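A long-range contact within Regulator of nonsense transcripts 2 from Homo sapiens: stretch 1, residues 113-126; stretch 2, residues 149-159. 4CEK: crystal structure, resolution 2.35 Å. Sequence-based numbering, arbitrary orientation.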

# COMPACT_ATOMS: atom_id res chain seq x y z
N HIS A 113 10.12 17.73 24.04
CA HIS A 113 9.64 16.53 24.75
C HIS A 113 8.72 15.78 23.84
O HIS A 113 8.84 14.57 23.71
CB HIS A 113 8.96 16.90 26.08
CG HIS A 113 8.31 15.71 26.81
ND1 HIS A 113 6.96 15.55 26.88
CD2 HIS A 113 8.87 14.65 27.53
CE1 HIS A 113 6.68 14.43 27.61
NE2 HIS A 113 7.85 13.89 28.00
N LEU A 114 7.81 16.50 23.19
CA LEU A 114 6.88 15.93 22.20
C LEU A 114 7.61 15.29 21.03
O LEU A 114 7.28 14.19 20.63
CB LEU A 114 5.93 17.00 21.69
CG LEU A 114 4.91 16.54 20.65
CD1 LEU A 114 3.82 15.70 21.31
CD2 LEU A 114 4.35 17.76 19.91
N LYS A 115 8.59 15.98 20.47
CA LYS A 115 9.45 15.37 19.45
C LYS A 115 10.02 14.03 19.97
O LYS A 115 9.99 13.00 19.27
CB LYS A 115 10.59 16.32 19.04
CG LYS A 115 11.43 15.84 17.86
CD LYS A 115 12.91 16.16 17.98
CE LYS A 115 13.62 15.84 16.66
NZ LYS A 115 15.10 15.84 16.73
N LEU A 116 10.52 14.03 21.20
CA LEU A 116 11.13 12.84 21.78
C LEU A 116 10.14 11.68 21.79
O LEU A 116 10.50 10.59 21.39
CB LEU A 116 11.71 13.10 23.18
CG LEU A 116 12.55 11.98 23.83
CD1 LEU A 116 13.46 11.31 22.80
CD2 LEU A 116 13.38 12.48 25.02
N ILE A 117 8.90 11.92 22.20
CA ILE A 117 7.95 10.83 22.29
C ILE A 117 7.47 10.38 20.90
O ILE A 117 7.18 9.19 20.71
CB ILE A 117 6.76 11.14 23.23
CG1 ILE A 117 5.61 11.83 22.52
CG2 ILE A 117 7.19 11.97 24.43
CD1 ILE A 117 4.30 11.11 22.78
N VAL A 118 7.41 11.30 19.94
CA VAL A 118 7.10 10.94 18.56
C VAL A 118 8.21 10.09 17.90
O VAL A 118 7.93 9.15 17.17
CB VAL A 118 6.83 12.17 17.69
CG1 VAL A 118 6.49 11.73 16.28
CG2 VAL A 118 5.69 13.01 18.25
N ASP A 119 9.46 10.44 18.14
CA ASP A 119 10.55 9.67 17.59
C ASP A 119 10.57 8.28 18.21
O ASP A 119 10.94 7.31 17.55
CB ASP A 119 11.89 10.40 17.80
CG ASP A 119 12.02 11.67 16.95
OD1 ASP A 119 11.05 12.08 16.24
OD2 ASP A 119 13.13 12.27 16.99
N ALA A 120 10.16 8.18 19.48
CA ALA A 120 9.99 6.89 20.13
C ALA A 120 8.90 6.11 19.43
O ALA A 120 9.04 4.90 19.17
CB ALA A 120 9.60 7.06 21.61
N PHE A 121 7.78 6.80 19.22
CA PHE A 121 6.57 6.20 18.65
C PHE A 121 6.86 5.63 17.26
O PHE A 121 6.58 4.47 17.01
CB PHE A 121 5.46 7.24 18.55
CG PHE A 121 4.23 6.74 17.91
CD1 PHE A 121 3.30 6.00 18.64
CD2 PHE A 121 4.00 6.96 16.55
CE1 PHE A 121 2.15 5.52 18.03
CE2 PHE A 121 2.85 6.50 15.94
CZ PHE A 121 1.93 5.77 16.67
N LEU A 122 7.44 6.46 16.39
CA LEU A 122 7.77 6.03 15.03
C LEU A 122 8.72 4.84 15.07
O LEU A 122 8.51 3.87 14.35
CB LEU A 122 8.40 7.16 14.21
CG LEU A 122 7.58 8.44 14.02
CD1 LEU A 122 8.34 9.44 13.14
CD2 LEU A 122 6.19 8.18 13.48
N GLN A 123 9.73 4.89 15.92
CA GLN A 123 10.70 3.79 16.00
C GLN A 123 10.10 2.47 16.53
O GLN A 123 10.72 1.42 16.40
CB GLN A 123 11.95 4.22 16.78
CG GLN A 123 12.83 5.20 16.00
CD GLN A 123 13.99 5.81 16.80
OE1 GLN A 123 13.79 6.51 17.79
NE2 GLN A 123 15.22 5.55 16.34
N GLN A 124 8.88 2.53 17.06
CA GLN A 124 8.17 1.36 17.61
C GLN A 124 7.15 0.74 16.61
O GLN A 124 6.74 -0.41 16.75
CB GLN A 124 7.50 1.77 18.94
CG GLN A 124 6.15 1.14 19.30
CD GLN A 124 4.92 1.84 18.67
OE1 GLN A 124 3.79 1.36 18.82
NE2 GLN A 124 5.12 2.98 17.99
N LEU A 125 6.74 1.53 15.60
CA LEU A 125 5.81 1.10 14.58
C LEU A 125 6.14 -0.27 13.97
O LEU A 125 5.22 -1.09 13.83
CB LEU A 125 5.69 2.15 13.45
CG LEU A 125 4.59 3.19 13.69
CD1 LEU A 125 4.53 4.19 12.55
CD2 LEU A 125 3.26 2.47 13.93
N PRO A 126 7.42 -0.51 13.63
CA PRO A 126 7.82 -1.79 13.06
C PRO A 126 7.59 -2.98 13.96
O PRO A 126 7.73 -4.13 13.50
CB PRO A 126 9.33 -1.62 12.83
CG PRO A 126 9.56 -0.15 12.79
CD PRO A 126 8.55 0.44 13.70
N ALA A 149 3.10 18.95 11.85
CA ALA A 149 4.48 18.48 11.73
C ALA A 149 4.63 16.98 12.00
O ALA A 149 5.50 16.31 11.42
CB ALA A 149 5.39 19.26 12.68
N ASN A 150 3.81 16.48 12.91
CA ASN A 150 3.87 15.09 13.32
C ASN A 150 3.15 14.17 12.33
O ASN A 150 3.52 13.01 12.19
CB ASN A 150 3.28 14.91 14.75
CG ASN A 150 4.28 15.28 15.85
OD1 ASN A 150 5.44 15.62 15.57
ND2 ASN A 150 3.84 15.18 17.11
N ARG A 151 2.11 14.69 11.67
CA ARG A 151 1.42 13.92 10.67
C ARG A 151 2.36 13.72 9.46
O ARG A 151 2.32 12.67 8.80
CB ARG A 151 0.09 14.57 10.29
CG ARG A 151 -0.90 14.54 11.44
CD ARG A 151 -2.35 14.81 11.02
NE ARG A 151 -2.51 16.17 10.49
CZ ARG A 151 -2.46 17.30 11.22
NH1 ARG A 151 -2.27 17.28 12.54
NH2 ARG A 151 -2.59 18.47 10.60
N LYS A 152 3.22 14.69 9.19
CA LYS A 152 4.15 14.60 8.08
C LYS A 152 5.23 13.59 8.38
O LYS A 152 5.70 12.88 7.49
CB LYS A 152 4.82 15.95 7.78
CG LYS A 152 4.10 16.84 6.79
CD LYS A 152 4.98 18.05 6.41
CE LYS A 152 4.98 19.15 7.48
NZ LYS A 152 6.33 19.76 7.69
N LYS A 153 5.68 13.57 9.62
CA LYS A 153 6.66 12.58 10.03
C LYS A 153 6.06 11.18 10.00
O LYS A 153 6.75 10.26 9.60
CB LYS A 153 7.22 12.91 11.42
CG LYS A 153 8.53 13.69 11.39
CD LYS A 153 8.87 14.36 12.72
CE LYS A 153 10.27 13.98 13.24
NZ LYS A 153 11.44 14.41 12.41
N LEU A 154 4.81 11.02 10.41
CA LEU A 154 4.17 9.70 10.37
C LEU A 154 4.15 9.19 8.93
O LEU A 154 4.70 8.15 8.63
CB LEU A 154 2.74 9.76 10.89
CG LEU A 154 1.96 8.44 10.82
CD1 LEU A 154 2.77 7.27 11.38
CD2 LEU A 154 0.56 8.53 11.43
N VAL A 155 3.54 9.97 8.03
CA VAL A 155 3.44 9.65 6.61
C VAL A 155 4.80 9.19 6.07
O VAL A 155 4.90 8.17 5.39
CB VAL A 155 2.91 10.85 5.81
CG1 VAL A 155 3.23 10.70 4.34
CG2 VAL A 155 1.43 11.05 6.02
N ARG A 156 5.85 9.91 6.42
CA ARG A 156 7.15 9.61 5.88
C ARG A 156 7.75 8.33 6.47
O ARG A 156 8.45 7.59 5.79
CB ARG A 156 8.09 10.79 6.09
CG ARG A 156 7.71 12.01 5.26
CD ARG A 156 8.57 13.22 5.61
NE ARG A 156 7.95 14.47 5.18
CZ ARG A 156 8.56 15.66 5.13
NH1 ARG A 156 9.83 15.81 5.48
NH2 ARG A 156 7.88 16.72 4.73
N ALA A 157 7.46 8.07 7.74
CA ALA A 157 7.90 6.81 8.36
C ALA A 157 7.12 5.62 7.80
O ALA A 157 7.69 4.56 7.60
CB ALA A 157 7.78 6.85 9.88
N LEU A 158 5.83 5.79 7.56
CA LEU A 158 5.05 4.75 6.88
C LEU A 158 5.61 4.45 5.47
O LEU A 158 5.73 3.31 5.09
CB LEU A 158 3.59 5.15 6.81
CG LEU A 158 2.92 5.37 8.16
CD1 LEU A 158 1.44 5.64 7.97
CD2 LEU A 158 3.13 4.14 9.03
N PHE A 159 6.03 5.49 4.74
CA PHE A 159 6.43 5.32 3.34
C PHE A 159 7.78 4.61 3.21
O PHE A 159 8.02 3.88 2.23
CB PHE A 159 6.48 6.69 2.64
CG PHE A 159 6.96 6.63 1.21
CD1 PHE A 159 6.09 6.30 0.18
CD2 PHE A 159 8.28 6.93 0.90
CE1 PHE A 159 6.52 6.27 -1.14
CE2 PHE A 159 8.71 6.90 -0.42
CZ PHE A 159 7.83 6.58 -1.45

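The two stretches contribute parts of two helices that begin earlier in the chain and run in nearly the same direction, their N-to-C axes 23° apart (signed crossing angle -23°) and 10.5 Å from each other at closest approach. Leu125 and Pro126 lie in a 3-10 segment. Within each helix the backbone is held by i to i+4 hydrogen bonds, such as Leu122 N to Val118 O (2.8 Å) and Leu158 N to Leu154 O (2.8 Å). Near the end of stretch 1 the pattern tightens: Gln124 N bonds to Phe121 O at 3.0 Å and Leu125 N to Leu122 O at 3.2 Å, while the bond from Leu125 N to Phe121 O is weak (3.3 Å). Phe121 O also accepts a very short side-chain hydrogen bond from Gln124 NE2 (2.3 Å). The register follows the shared direction, with Val118 CA 7.4 Å from Asn150 CA, Leu122 CA 6.7 Å from Ala157 CA, and Leu125 CA 8.6 Å from Leu158 CA. Ala157 offers only a methyl group on its side, and the Leu122 side chain packs against it at the closest of these three pairs.

No hydrogen bond links the stretches; side-chain packing joins them and buries 419 Å² in total. Leu122 points toward stretch 2 and is covered by it over 67 Å², the largest share of any residue here. Its CD1 lies 4.0 Å from Lys153 CB, and its CD2 lies 4.1 Å from Leu154 CD1 and 4.2 Å from Ala157 CB, so the forked side chain rests across successive turns of the partner helix. Leu125 extends this apolar patch: its CD1 reaches Leu154 CD1 at 3.7 Å and Leu158 CD2 at 3.8 Å. Both partners leave their backbone sideways, but their ends come nearer to stretch 1.

At the other end, buried Asn150 points toward stretch 1 and brings its amide against aliphatic groups. Asn150 ND2 is 3.1 Å from Val118 CG2, a tight contact, and 3.8 Å from Leu114 CD2. Neither carbon can accept a hydrogen bond; the ND2 group is satisfied elsewhere in the structure.

Between these regions, Lys153 CB points toward stretch 1, and 66 Å² of the residue is covered by that stretch. Lys153 CE approaches Asp119 OD1 to 3.6 Å, yet Lys153 NZ remains 4.5 Å from the same oxygen, beyond salt-bridge range. The opposite charges can still attract each other, but the pairing lacks the direct contact of an ion pair.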